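Hypothetical protein ST1066 (Sulfolobus tokodaii, PDB 2PJZ) is of unknown function but probably binds and hydrolyses ATP as the nucleotide-binding subunit of an ABC transporter, putatively one for cobalt. Local coordinates at residues G30-I35 and R169-Y174; S57-I60 and M65-R68; F61-E66 and R71-Y76; E82-G87 and T139-A144; D92-Y97 and L103-F108. All coordinates share one frame; numbering follows the deposited sequence. Where two conformers were deposited one is given.

Contact 1 (G30-I35 and R169-Y174); sequences GEKVII and RYIKEY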
# COMPACT_ATOMS: atom_id res chain seq x y z
N GLY A 30 -9.74 7.50 -8.96
CA GLY A 30 -9.88 8.89 -8.53
C GLY A 30 -9.58 9.12 -7.06
O GLY A 30 -9.83 10.23 -6.53
N GLU A 31 -9.01 8.12 -6.39
CA GLU A 31 -8.80 8.19 -4.93
C GLU A 31 -7.72 7.17 -4.57
O GLU A 31 -7.51 6.23 -5.33
CB GLU A 31 -10.10 7.86 -4.15
CG GLU A 31 -10.59 6.41 -4.29
CD GLU A 31 -11.93 6.16 -3.63
OE1 GLU A 31 -12.13 6.63 -2.49
OE2 GLU A 31 -12.79 5.52 -4.25
N LYS A 32 -7.07 7.35 -3.42
CA LYS A 32 -6.21 6.30 -2.83
C LYS A 32 -7.02 5.40 -1.94
O LYS A 32 -7.87 5.87 -1.20
CB LYS A 32 -5.11 6.92 -1.98
CG LYS A 32 -4.00 7.57 -2.79
CD LYS A 32 -3.02 8.31 -1.84
CE LYS A 32 -3.04 9.83 -2.06
NZ LYS A 32 -4.12 10.66 -1.33
N VAL A 33 -6.80 4.09 -2.01
CA VAL A 33 -7.44 3.22 -1.03
C VAL A 33 -6.32 2.51 -0.26
O VAL A 33 -5.18 2.39 -0.76
CB VAL A 33 -8.44 2.22 -1.66
CG1 VAL A 33 -9.54 2.97 -2.44
CG2 VAL A 33 -7.71 1.16 -2.55
N ILE A 34 -6.63 2.06 0.94
CA ILE A 34 -5.65 1.38 1.76
C ILE A 34 -6.00 -0.09 1.85
O ILE A 34 -7.16 -0.45 2.04
CB ILE A 34 -5.58 2.00 3.19
CG1 ILE A 34 -5.15 3.46 3.10
CG2 ILE A 34 -4.61 1.20 4.10
CD1 ILE A 34 -5.44 4.25 4.39
N ILE A 35 -5.02 -0.96 1.66
CA ILE A 35 -5.30 -2.37 1.80
C ILE A 35 -4.58 -2.76 3.07
O ILE A 35 -3.37 -2.53 3.19
CB ILE A 35 -4.74 -3.19 0.60
CG1 ILE A 35 -5.52 -2.85 -0.68
CG2 ILE A 35 -4.82 -4.71 0.90
CD1 ILE A 35 -5.02 -3.65 -1.93
N ARG A 169 1.85 13.84 4.82
CA ARG A 169 1.43 15.10 4.20
C ARG A 169 1.69 15.03 2.69
O ARG A 169 0.83 15.41 1.89
CB ARG A 169 2.07 16.33 4.90
CG ARG A 169 1.41 16.59 6.31
CD ARG A 169 2.13 17.56 7.36
NE ARG A 169 1.43 17.43 8.68
CZ ARG A 169 2.01 17.17 9.87
NH1 ARG A 169 3.33 17.07 9.98
NH2 ARG A 169 1.25 17.03 10.97
N TYR A 170 2.83 14.48 2.29
CA TYR A 170 3.13 14.36 0.84
C TYR A 170 2.31 13.28 0.14
O TYR A 170 1.92 13.44 -1.02
CB TYR A 170 4.62 14.11 0.64
CG TYR A 170 5.46 15.35 0.87
CD1 TYR A 170 5.28 16.48 0.08
CD2 TYR A 170 6.44 15.37 1.85
CE1 TYR A 170 6.05 17.62 0.28
CE2 TYR A 170 7.22 16.51 2.06
CZ TYR A 170 7.01 17.62 1.28
OH TYR A 170 7.79 18.73 1.49
N ILE A 171 2.09 12.17 0.84
CA ILE A 171 1.26 11.07 0.35
C ILE A 171 -0.14 11.60 0.07
O ILE A 171 -0.76 11.26 -0.94
CB ILE A 171 1.26 9.87 1.37
CG1 ILE A 171 2.63 9.18 1.34
CG2 ILE A 171 0.10 8.87 1.10
CD1 ILE A 171 2.87 8.14 2.44
N LYS A 172 -0.64 12.47 0.94
CA LYS A 172 -1.99 12.99 0.78
C LYS A 172 -2.09 14.04 -0.32
O LYS A 172 -3.12 14.14 -1.00
CB LYS A 172 -2.56 13.44 2.13
CG LYS A 172 -2.67 12.23 3.13
CD LYS A 172 -2.86 12.67 4.60
CE LYS A 172 -4.28 13.09 4.92
NZ LYS A 172 -4.37 13.35 6.41
N GLU A 173 -1.00 14.78 -0.53
CA GLU A 173 -0.97 15.86 -1.52
C GLU A 173 -0.71 15.37 -2.95
O GLU A 173 -1.29 15.91 -3.90
CB GLU A 173 0.06 16.92 -1.13
CG GLU A 173 0.28 17.97 -2.23
CD GLU A 173 1.14 19.12 -1.78
OE1 GLU A 173 1.87 18.95 -0.76
OE2 GLU A 173 1.08 20.19 -2.45
N TYR A 174 0.14 14.35 -3.09
CA TYR A 174 0.55 13.86 -4.40
C TYR A 174 -0.02 12.46 -4.73
O TYR A 174 -0.42 11.69 -3.82
CB TYR A 174 2.08 13.92 -4.52
CG TYR A 174 2.60 15.34 -4.46
CD1 TYR A 174 2.50 16.18 -5.56
CD2 TYR A 174 3.15 15.85 -3.28
CE1 TYR A 174 2.96 17.49 -5.52
CE2 TYR A 174 3.62 17.19 -3.22
CZ TYR A 174 3.52 17.99 -4.34
OH TYR A 174 3.97 19.30 -4.33

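Contact 2 (S57-I60 and M65-R68); sequences SGNI and MEVR. With SO4 (sulfate ion), chain F.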
# COMPACT_ATOMS: atom_id res chain seq x y z
N SER A 57 -1.97 -14.62 -12.57
CA SER A 57 -3.08 -15.04 -13.43
C SER A 57 -4.17 -13.96 -13.40
O SER A 57 -4.18 -13.09 -12.49
CB SER A 57 -3.63 -16.38 -12.97
OG SER A 57 -4.14 -16.29 -11.64
N GLY A 58 -5.07 -14.01 -14.38
CA GLY A 58 -6.09 -12.96 -14.55
C GLY A 58 -5.48 -11.71 -15.19
O GLY A 58 -4.41 -11.77 -15.84
N ASN A 59 -6.13 -10.57 -14.99
CA ASN A 59 -5.77 -9.35 -15.71
C ASN A 59 -5.78 -8.18 -14.80
O ASN A 59 -6.57 -8.12 -13.85
CB ASN A 59 -6.76 -9.15 -16.88
CG ASN A 59 -6.55 -10.20 -17.96
OD1 ASN A 59 -7.31 -11.20 -18.05
ND2 ASN A 59 -5.44 -10.11 -18.64
N ILE A 60 -4.86 -7.24 -15.03
CA ILE A 60 -4.78 -5.99 -14.27
C ILE A 60 -4.70 -4.88 -15.30
O ILE A 60 -3.79 -4.89 -16.17
CB ILE A 60 -3.51 -5.93 -13.34
CG1 ILE A 60 -3.52 -7.12 -12.32
CG2 ILE A 60 -3.42 -4.54 -12.60
CD1 ILE A 60 -2.22 -7.34 -11.50
N MET A 65 -5.03 -0.16 -19.94
CA MET A 65 -3.84 -0.86 -20.42
C MET A 65 -3.55 -2.05 -19.51
O MET A 65 -3.23 -1.87 -18.33
CB MET A 65 -2.61 0.08 -20.41
CG MET A 65 -2.79 1.43 -21.11
SD MET A 65 -1.23 2.42 -21.26
CE MET A 65 -1.77 3.82 -22.18
N GLU A 66 -3.66 -3.28 -20.05
CA GLU A 66 -3.32 -4.46 -19.27
C GLU A 66 -1.82 -4.42 -18.91
O GLU A 66 -0.97 -3.97 -19.71
CB GLU A 66 -3.72 -5.76 -20.00
CG GLU A 66 -4.17 -6.89 -19.02
CD GLU A 66 -3.02 -7.61 -18.38
OE1 GLU A 66 -3.08 -7.87 -17.17
OE2 GLU A 66 -2.01 -7.89 -19.10
N VAL A 67 -1.51 -4.82 -17.69
CA VAL A 67 -0.16 -4.63 -17.18
C VAL A 67 0.91 -5.31 -18.04
O VAL A 67 2.03 -4.80 -18.18
CB VAL A 67 -0.08 -4.99 -15.68
CG1 VAL A 67 1.40 -5.31 -15.24
CG2 VAL A 67 -0.67 -3.85 -14.86
N ARG A 68 0.57 -6.43 -18.67
CA ARG A 68 1.53 -7.09 -19.60
C ARG A 68 1.90 -6.23 -20.81
O ARG A 68 2.87 -6.52 -21.49
CB ARG A 68 0.96 -8.42 -20.09
CG ARG A 68 0.81 -9.40 -18.93
CD ARG A 68 0.01 -10.63 -19.36
NE ARG A 68 -0.21 -11.52 -18.20
CZ ARG A 68 -1.38 -11.65 -17.57
NH1 ARG A 68 -2.43 -10.90 -17.96
NH2 ARG A 68 -1.49 -12.47 -16.53
S SO4 F . -2.05 -18.60 -10.17
O1 SO4 F . -1.77 -19.16 -8.77
O2 SO4 F . -1.67 -19.43 -11.41
O3 SO4 F . -3.49 -18.35 -10.30
O4 SO4 F . -1.36 -17.30 -10.23

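Contact 3 (F61-E66 and R71-Y76); sequences FINGME and RNYIRY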
# COMPACT_ATOMS: atom_id res chain seq x y z
N PHE A 61 -5.62 -3.92 -15.21
CA PHE A 61 -5.66 -2.79 -16.17
C PHE A 61 -5.40 -1.47 -15.48
O PHE A 61 -6.04 -1.18 -14.46
CB PHE A 61 -7.02 -2.71 -16.90
CG PHE A 61 -7.37 -3.96 -17.69
CD1 PHE A 61 -7.01 -4.09 -19.04
CD2 PHE A 61 -8.01 -5.00 -17.07
CE1 PHE A 61 -7.34 -5.26 -19.78
CE2 PHE A 61 -8.38 -6.17 -17.78
CZ PHE A 61 -8.00 -6.31 -19.14
N ILE A 62 -4.47 -0.69 -16.01
CA ILE A 62 -4.24 0.67 -15.53
C ILE A 62 -4.64 1.61 -16.67
O ILE A 62 -4.04 1.57 -17.73
CB ILE A 62 -2.76 0.89 -15.13
CG1 ILE A 62 -2.33 -0.13 -14.03
CG2 ILE A 62 -2.50 2.32 -14.64
CD1 ILE A 62 -0.83 -0.06 -13.72
N ASN A 63 -5.70 2.38 -16.46
CA ASN A 63 -6.27 3.22 -17.53
C ASN A 63 -6.47 2.42 -18.81
O ASN A 63 -6.13 2.88 -19.92
CB ASN A 63 -5.46 4.52 -17.71
CG ASN A 63 -5.68 5.48 -16.54
OD1 ASN A 63 -6.70 5.41 -15.86
ND2 ASN A 63 -4.72 6.37 -16.31
N GLY A 64 -7.04 1.21 -18.63
CA GLY A 64 -7.42 0.33 -19.74
C GLY A 64 -6.26 -0.42 -20.39
O GLY A 64 -6.49 -1.20 -21.31
N MET A 65 -5.03 -0.16 -19.94
CA MET A 65 -3.84 -0.86 -20.42
C MET A 65 -3.55 -2.05 -19.51
O MET A 65 -3.23 -1.87 -18.33
CB MET A 65 -2.61 0.08 -20.41
CG MET A 65 -2.79 1.43 -21.11
SD MET A 65 -1.23 2.42 -21.26
CE MET A 65 -1.77 3.82 -22.18
N GLU A 66 -3.66 -3.28 -20.05
CA GLU A 66 -3.32 -4.46 -19.27
C GLU A 66 -1.82 -4.42 -18.91
O GLU A 66 -0.97 -3.97 -19.71
CB GLU A 66 -3.72 -5.76 -20.00
CG GLU A 66 -4.17 -6.89 -19.02
CD GLU A 66 -3.02 -7.61 -18.38
OE1 GLU A 66 -3.08 -7.87 -17.17
OE2 GLU A 66 -2.01 -7.89 -19.10
N ARG A 71 5.50 -1.41 -20.53
CA ARG A 71 6.90 -1.43 -20.13
C ARG A 71 7.17 -0.25 -19.19
O ARG A 71 7.81 -0.41 -18.14
CB ARG A 71 7.82 -1.37 -21.34
CG ARG A 71 9.30 -1.18 -20.97
CD ARG A 71 9.84 -2.39 -20.23
NE ARG A 71 11.25 -2.22 -19.87
CZ ARG A 71 11.68 -1.44 -18.88
NH1 ARG A 71 10.82 -0.75 -18.13
NH2 ARG A 71 12.99 -1.35 -18.63
N ASN A 72 6.70 0.93 -19.55
CA ASN A 72 6.74 2.06 -18.62
C ASN A 72 5.54 2.92 -18.86
O ASN A 72 5.15 3.13 -20.02
CB ASN A 72 8.02 2.93 -18.78
CG ASN A 72 8.09 4.04 -17.73
OD1 ASN A 72 7.97 3.78 -16.54
ND2 ASN A 72 8.23 5.32 -18.17
N TYR A 73 4.96 3.44 -17.77
CA TYR A 73 3.87 4.40 -17.87
C TYR A 73 4.28 5.58 -17.00
O TYR A 73 4.40 5.44 -15.80
CB TYR A 73 2.57 3.77 -17.36
CG TYR A 73 1.33 4.65 -17.41
CD1 TYR A 73 1.19 5.72 -18.35
CD2 TYR A 73 0.27 4.41 -16.53
CE1 TYR A 73 0.01 6.51 -18.39
CE2 TYR A 73 -0.93 5.16 -16.60
CZ TYR A 73 -1.04 6.21 -17.50
OH TYR A 73 -2.22 6.90 -17.50
N ILE A 74 4.53 6.73 -17.63
CA ILE A 74 5.09 7.88 -16.90
C ILE A 74 4.22 8.39 -15.78
O ILE A 74 4.75 8.95 -14.80
CB ILE A 74 5.44 9.09 -17.81
CG1 ILE A 74 4.25 9.50 -18.68
CG2 ILE A 74 6.76 8.84 -18.55
CD1 ILE A 74 4.34 10.92 -19.21
N ARG A 75 2.91 8.17 -15.89
CA ARG A 75 1.96 8.63 -14.88
C ARG A 75 1.75 7.72 -13.67
O ARG A 75 0.99 8.07 -12.76
CB ARG A 75 0.61 8.94 -15.52
CG ARG A 75 0.79 10.03 -16.63
CD ARG A 75 -0.55 10.52 -17.09
NE ARG A 75 -0.52 11.05 -18.45
CZ ARG A 75 -0.54 12.34 -18.75
NH1 ARG A 75 -0.57 13.26 -17.79
NH2 ARG A 75 -0.53 12.71 -20.03
N TYR A 76 2.40 6.56 -13.68
CA TYR A 76 2.35 5.63 -12.54
C TYR A 76 3.68 5.60 -11.82
O TYR A 76 4.74 5.61 -12.47
CB TYR A 76 2.03 4.21 -13.06
CG TYR A 76 2.02 3.17 -11.96
CD1 TYR A 76 0.89 2.98 -11.18
CD2 TYR A 76 3.16 2.41 -11.66
CE1 TYR A 76 0.87 2.04 -10.14
CE2 TYR A 76 3.15 1.45 -10.64
CZ TYR A 76 1.99 1.29 -9.88
OH TYR A 76 1.94 0.36 -8.88

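Contact 4 (E82-G87 and T139-A144); sequences EAYEIG and TSLALA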
# COMPACT_ATOMS: atom_id res chain seq x y z
N GLU A 82 12.15 -2.87 -5.79
CA GLU A 82 12.44 -3.42 -7.13
C GLU A 82 12.52 -2.34 -8.23
O GLU A 82 13.17 -2.54 -9.27
CB GLU A 82 11.37 -4.46 -7.52
CG GLU A 82 11.39 -5.78 -6.74
CD GLU A 82 10.57 -5.78 -5.45
OE1 GLU A 82 10.21 -4.71 -4.89
OE2 GLU A 82 10.31 -6.90 -4.97
N ALA A 83 11.85 -1.21 -8.01
CA ALA A 83 11.87 -0.09 -8.99
C ALA A 83 13.16 0.75 -8.95
O ALA A 83 13.36 1.62 -9.80
CB ALA A 83 10.61 0.81 -8.81
N TYR A 84 14.01 0.51 -7.95
CA TYR A 84 15.18 1.36 -7.71
C TYR A 84 16.43 0.53 -7.55
O TYR A 84 16.39 -0.60 -7.07
CB TYR A 84 14.95 2.24 -6.48
CG TYR A 84 13.66 3.01 -6.60
CD1 TYR A 84 13.60 4.17 -7.38
CD2 TYR A 84 12.49 2.55 -5.99
CE1 TYR A 84 12.41 4.88 -7.52
CE2 TYR A 84 11.28 3.26 -6.13
CZ TYR A 84 11.26 4.43 -6.89
OH TYR A 84 10.10 5.14 -7.05
N GLU A 85 17.55 1.08 -8.00
CA GLU A 85 18.78 0.31 -8.07
C GLU A 85 19.56 0.54 -6.80
O GLU A 85 20.15 1.60 -6.61
CB GLU A 85 19.58 0.65 -9.32
CG GLU A 85 18.92 0.19 -10.61
CD GLU A 85 19.56 0.82 -11.83
OE1 GLU A 85 20.74 1.25 -11.74
OE2 GLU A 85 18.88 0.89 -12.89
N ILE A 86 19.52 -0.45 -5.93
CA ILE A 86 20.07 -0.33 -4.60
C ILE A 86 21.56 0.08 -4.71
O ILE A 86 22.04 0.91 -3.94
CB ILE A 86 19.77 -1.64 -3.75
CG1 ILE A 86 18.99 -1.31 -2.47
CG2 ILE A 86 21.01 -2.46 -3.46
CD1 ILE A 86 18.65 -2.54 -1.60
N GLY A 87 22.23 -0.42 -5.75
CA GLY A 87 23.67 -0.24 -5.96
C GLY A 87 24.21 1.15 -6.27
O GLY A 87 25.30 1.51 -5.78
N THR A 139 9.67 6.47 -1.30
CA THR A 139 8.36 7.13 -1.35
C THR A 139 8.49 8.55 -1.96
O THR A 139 7.67 8.96 -2.80
CB THR A 139 7.67 7.15 0.04
OG1 THR A 139 7.44 5.80 0.47
CG2 THR A 139 6.31 7.87 -0.03
N SER A 140 9.53 9.27 -1.57
CA SER A 140 9.78 10.60 -2.10
C SER A 140 10.04 10.54 -3.61
O SER A 140 9.49 11.34 -4.37
CB SER A 140 10.94 11.27 -1.34
OG SER A 140 10.58 11.48 0.00
N LEU A 141 10.86 9.59 -4.06
CA LEU A 141 11.05 9.38 -5.51
C LEU A 141 9.72 9.10 -6.26
O LEU A 141 9.46 9.66 -7.34
CB LEU A 141 12.02 8.22 -5.76
CG LEU A 141 13.50 8.48 -5.41
CD1 LEU A 141 14.21 7.14 -5.28
CD2 LEU A 141 14.20 9.35 -6.47
N ALA A 142 8.90 8.23 -5.68
CA ALA A 142 7.60 7.91 -6.29
C ALA A 142 6.73 9.19 -6.43
O ALA A 142 6.11 9.42 -7.47
CB ALA A 142 6.87 6.86 -5.48
N LEU A 143 6.70 10.02 -5.38
CA LEU A 143 5.80 11.17 -5.34
C LEU A 143 6.30 12.38 -6.09
O LEU A 143 5.49 13.22 -6.53
CB LEU A 143 5.45 11.57 -3.90
CG LEU A 143 4.76 10.49 -3.05
CD1 LEU A 143 4.63 11.00 -1.65
CD2 LEU A 143 3.39 10.06 -3.58
N ALA A 144 7.62 12.51 -6.23
CA ALA A 144 8.17 13.74 -6.81
C ALA A 144 7.98 13.82 -8.32
O ALA A 144 8.19 14.86 -8.92
CB ALA A 144 9.63 13.90 -6.44

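Contact 5 (D92-Y97 and L103-F108); sequences DIVYLY and LDRDLF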
# COMPACT_ATOMS: atom_id res chain seq x y z
N ASP A 92 22.00 9.44 -8.61
CA ASP A 92 21.94 8.72 -9.87
C ASP A 92 20.49 8.30 -10.15
O ASP A 92 20.02 8.38 -11.27
CB ASP A 92 22.80 7.47 -9.83
CG ASP A 92 24.28 7.77 -10.03
OD1 ASP A 92 24.61 8.89 -10.45
OD2 ASP A 92 25.08 6.87 -9.73
N ILE A 93 19.81 7.84 -9.11
CA ILE A 93 18.41 7.41 -9.25
C ILE A 93 17.53 8.60 -9.59
O ILE A 93 16.64 8.49 -10.44
CB ILE A 93 17.89 6.71 -7.97
CG1 ILE A 93 18.77 5.49 -7.66
CG2 ILE A 93 16.39 6.31 -8.15
CD1 ILE A 93 18.52 4.88 -6.32
N VAL A 94 17.78 9.73 -8.92
CA VAL A 94 17.05 10.96 -9.24
C VAL A 94 17.15 11.30 -10.73
O VAL A 94 16.12 11.57 -11.37
CB VAL A 94 17.48 12.14 -8.36
CG1 VAL A 94 16.85 13.44 -8.84
CG2 VAL A 94 17.08 11.86 -6.91
N TYR A 95 18.37 11.27 -11.29
CA TYR A 95 18.53 11.49 -12.73
C TYR A 95 17.73 10.52 -13.62
O TYR A 95 17.06 10.96 -14.57
CB TYR A 95 20.02 11.45 -13.15
CG TYR A 95 20.79 12.70 -12.84
CD1 TYR A 95 21.89 12.66 -11.99
CD2 TYR A 95 20.44 13.93 -13.41
CE1 TYR A 95 22.64 13.83 -11.70
CE2 TYR A 95 21.17 15.10 -13.13
CZ TYR A 95 22.27 15.03 -12.28
OH TYR A 95 22.99 16.15 -12.00
N LEU A 96 17.79 9.22 -13.33
CA LEU A 96 16.96 8.26 -14.08
C LEU A 96 15.47 8.61 -14.00
O LEU A 96 14.77 8.64 -15.02
CB LEU A 96 17.19 6.82 -13.60
CG LEU A 96 16.21 5.80 -14.22
CD1 LEU A 96 16.30 5.70 -15.77
CD2 LEU A 96 16.38 4.41 -13.56
N TYR A 97 14.98 8.88 -12.79
CA TYR A 97 13.54 9.12 -12.60
C TYR A 97 13.05 10.44 -13.18
O TYR A 97 11.88 10.56 -13.56
CB TYR A 97 13.11 8.85 -11.15
CG TYR A 97 12.81 7.38 -11.02
CD1 TYR A 97 13.82 6.44 -10.93
CD2 TYR A 97 11.49 6.92 -11.11
CE1 TYR A 97 13.54 5.06 -10.91
CE2 TYR A 97 11.20 5.56 -11.07
CZ TYR A 97 12.21 4.65 -10.98
OH TYR A 97 11.91 3.30 -10.95
N LEU A 103 10.20 12.98 -12.95
CA LEU A 103 10.45 13.45 -11.58
C LEU A 103 11.00 14.89 -11.60
O LEU A 103 11.85 15.23 -12.43
CB LEU A 103 11.42 12.51 -10.83
CG LEU A 103 11.86 12.85 -9.38
CD1 LEU A 103 12.21 11.57 -8.63
CD2 LEU A 103 13.09 13.78 -9.45
N ASP A 104 10.51 15.70 -10.67
CA ASP A 104 10.94 17.09 -10.50
C ASP A 104 11.98 17.14 -9.39
O ASP A 104 11.66 16.90 -8.23
CB ASP A 104 9.73 17.93 -10.09
CG ASP A 104 10.08 19.41 -9.91
OD1 ASP A 104 9.68 20.20 -10.78
OD2 ASP A 104 10.75 19.77 -8.94
N ARG A 105 13.24 17.41 -9.75
CA ARG A 105 14.34 17.37 -8.78
C ARG A 105 14.10 18.33 -7.63
O ARG A 105 14.36 17.97 -6.49
CB ARG A 105 15.69 17.68 -9.45
CG ARG A 105 16.87 17.72 -8.46
CD ARG A 105 18.18 17.96 -9.20
NE ARG A 105 18.64 16.74 -9.87
CZ ARG A 105 19.42 15.82 -9.32
NH1 ARG A 105 19.81 15.94 -8.06
NH2 ARG A 105 19.78 14.74 -10.01
N ASP A 106 13.60 19.54 -7.92
CA ASP A 106 13.38 20.54 -6.87
C ASP A 106 12.36 20.04 -5.84
O ASP A 106 12.55 20.21 -4.64
CB ASP A 106 12.90 21.87 -7.47
CG ASP A 106 14.06 22.76 -7.99
OD1 ASP A 106 15.23 22.36 -7.96
OD2 ASP A 106 13.76 23.89 -8.43
N LEU A 107 11.28 19.43 -6.33
CA LEU A 107 10.24 18.88 -5.45
C LEU A 107 10.83 17.75 -4.62
O LEU A 107 10.59 17.69 -3.42
CB LEU A 107 9.01 18.36 -6.22
CG LEU A 107 7.87 17.70 -5.43
CD1 LEU A 107 7.41 18.60 -4.29
CD2 LEU A 107 6.67 17.32 -6.32
N PHE A 108 11.59 16.87 -5.26
CA PHE A 108 12.29 15.80 -4.50
C PHE A 108 13.18 16.36 -3.37
O PHE A 108 13.20 15.84 -2.25
CB PHE A 108 13.11 14.92 -5.44
CG PHE A 108 13.87 13.83 -4.73
CD1 PHE A 108 13.22 12.68 -4.26
CD2 PHE A 108 15.25 13.96 -4.53
CE1 PHE A 108 13.93 11.70 -3.58
CE2 PHE A 108 15.97 12.97 -3.87
CZ PHE A 108 15.31 11.84 -3.39

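Contact 1 (G30-I35 and R169-Y174)
K32 alone reaches from the strand to the helix end, bringing its CE to the carbonyls of I171 and Y174 and its NZ near that of K172. Its CG lies anti to the carbonyl carbon (chi1 -75°), and bends at chi3 and chi4 turn CE and NZ along the helix end. K32 CE sits only 2.9 Å from I171 O, so short for carbon and oxygen that the exact placing of this tip is doubtful. K32 CD touches the CG2 methyl of I171 loosely, at 4.3 Å. K32 NZ is 3.4 Å from I171 O, but at an angle too poor for a hydrogen bond; its partner is the hydroxyl of Y194. One shell out, K172 is tied at its NZ to L190 O, and I171 rests on T139 and L143 of helix 131-144. E31 forms a salt bridge with K195, while V33 and I34 form backbone hydrogen bonds with strands 177-182 and 195-200. The backbones stay 8.7 Å apart between CA of K32 and CA of K172. A helix covering a central parallel strand is the alpha/beta layering of P-loop NTPases, in which this strand leads into a probable Walker A loop.

Contact 2 (S57-I60 and M65-R68)
The beta hairpin of strands 59-62 and 65-66, at the edge of an antiparallel sheet as in the beta subdomain of ABC ATPases, pairs I60 with the E66-V67 end of its return arm. V67 N donates to I60 O at 2.7 Å, with the donor almost in line with the carbonyl. The bond that would normally balance it is taken over by a side chain: I60 N points at E66 OE1, 2.9 Å away and nearly straight at 173°, using the anti lone pair of that oxygen. The E66 chain folds back at chi2 (-80°) to get there. OE1 also receives the hydroxyl of Y56 and forms a salt bridge with R68, while OE2 takes R68 N from above the carboxylate plane, so this buried acid is gripped from several directions. The CG2 methyls of I60 and V67 meet at 3.6 Å, the two side chains lying alongside and pointing the same way. The N59 amide stands nearly perpendicular to the R68 guanidinium, which also makes a cation-pi contact with Y56. R68 itself, extended from CG to NE, holds G58 O end-on with two nitrogens, NH1 at 3.0 Å and NH2 at 3.1 Å.

Contact 3 (F61-E66 and R71-Y76)
N63 ND2 donates to Y73 OH over 2.8 Å, with an angle of 159° at the hydrogen. The hydroxyl lies in the plane of the amide, ND2 in turn approaches the ring at its edge, and the two planes stand 80° apart. The other end of the amide is fixed as well, since N63 OD1 accepts from M1 N. With CG anti to N (chi1 -180°), the Y73 side chain stretches across to the hairpin, and I62 CG2 meets its edge at CE2, 3.8 Å away. A phenylalanine in its place would keep this apolar edge but would probably leave the N63 N-H without its acceptor, the amide then held only through OD1. The second branch of I62 leans more loosely on Y76, CD1 to CD1 at 4.3 Å, and both side chains also touch I149. M65 SD may add a Met-aromatic contact with Y73, though M65 has two conformers. I62 and N63 belong to the type I' turn of a beta hairpin with a two-residue loop, where the antiparallel subdomain of the ABC fold meets the chain entering its central sheet.

Contact 4 (E82-G87 and T139-A144)
Y84 lies against L141 and A142, joining the loop after strand 76-78 to helix 131-144, which starts within what is probably the ABC signature motif; the loop is probably the counterpart of the Q-loop that links the core to the helical subdomain. From CB, with CG anti to the carbonyl carbon (chi1 -54°), the ring is carried toward the helix and slides past L141 in the opposite direction. Y84 CD1 is the first atom to touch, 3.7 Å from L141 CD1. CE1 lies equally near that methyl and is also 3.8 Å from L141 CB, while CZ follows at 4.0 Å from the same CB. One face of the ring is covered near its rim by the CB of the preceding A83, and the ring also meets that of Y97 with planes about 35° apart. At the tip, OH is hydrogen-bonded to T78 O, which satisfies this buried hydroxyl and pins the ring's far end. A leucine here would remove both ring and hydroxyl and would probably leave T78 O without its donor and a gap beside L141. Beyond the bond to T78, Y84 OH rests 4.0 Å from A142 CB.

Contact 5 (D92-Y97 and L103-F108)
V94 is the knot of this contact, with each of its two methyls engaged by different partners. V94 CG2 presses on the ring of F108, 3.4 Å from CE2, a tight approach. V94 CG1 touches L103 CD2 at 3.8 Å and also lies under one face of the R105 guanidinium, 3.4 Å from NH2; V94 and R105 cross at about a right angle. L103 is held on its other branch too, its CD1 set 3.8 Å from Y97 CB, and its N donates to Y97 O at 3.0 Å, from well above the carbonyl plane. Behind this apolar side L141 of helix 131-144 closes against V94, L103 and F108. The two segments pack as an alpha-helical hairpin (helices 90-100 and 105-114) within what is, as in other ABC ATPases, the helical subdomain, and the second helix is started by D104, whose OD2 caps L107 N at 2.7 Å. Toward solvent the chemistry changes. The hydroxyl end of the exposed Y95 lies over the guanidinium face opposite V94, and R105 NH2 stands over the centre of the tyrosine ring: a cation-pi contact, with R105 CZ 4.3 Å from the Y95 centroid and the planes 50° apart. A bend at chi3 (-77°) brings the group between V94 and Y95, and E98, by a salt bridge to NE, and N91, by a hydrogen bond to NH1, fix its rotation.

Overall arrangement
Contacts 4 and 5 share an apolar cluster, though contact 5 runs out to solvent through Y95 and R105: their centres lie 10 Å apart, and Y84 and L141 of the one pack against Y97 and L103 of the other, with A144 O close enough to D104 N for a probable hydrogen bond. Contact 1 adjoins this block through L143 and L107 but belongs to the strand-helix core, where a lysine tail does the bridging. Contacts 2 and 3 share M65 and E66 on one hairpin of the beta subdomain, contact 2 about 28 Å between centres from contact 5. There, hydrogen bonds cross the contact, four in contact 2 and one in contact 3, whereas contacts 1 and 4 have none between their segments.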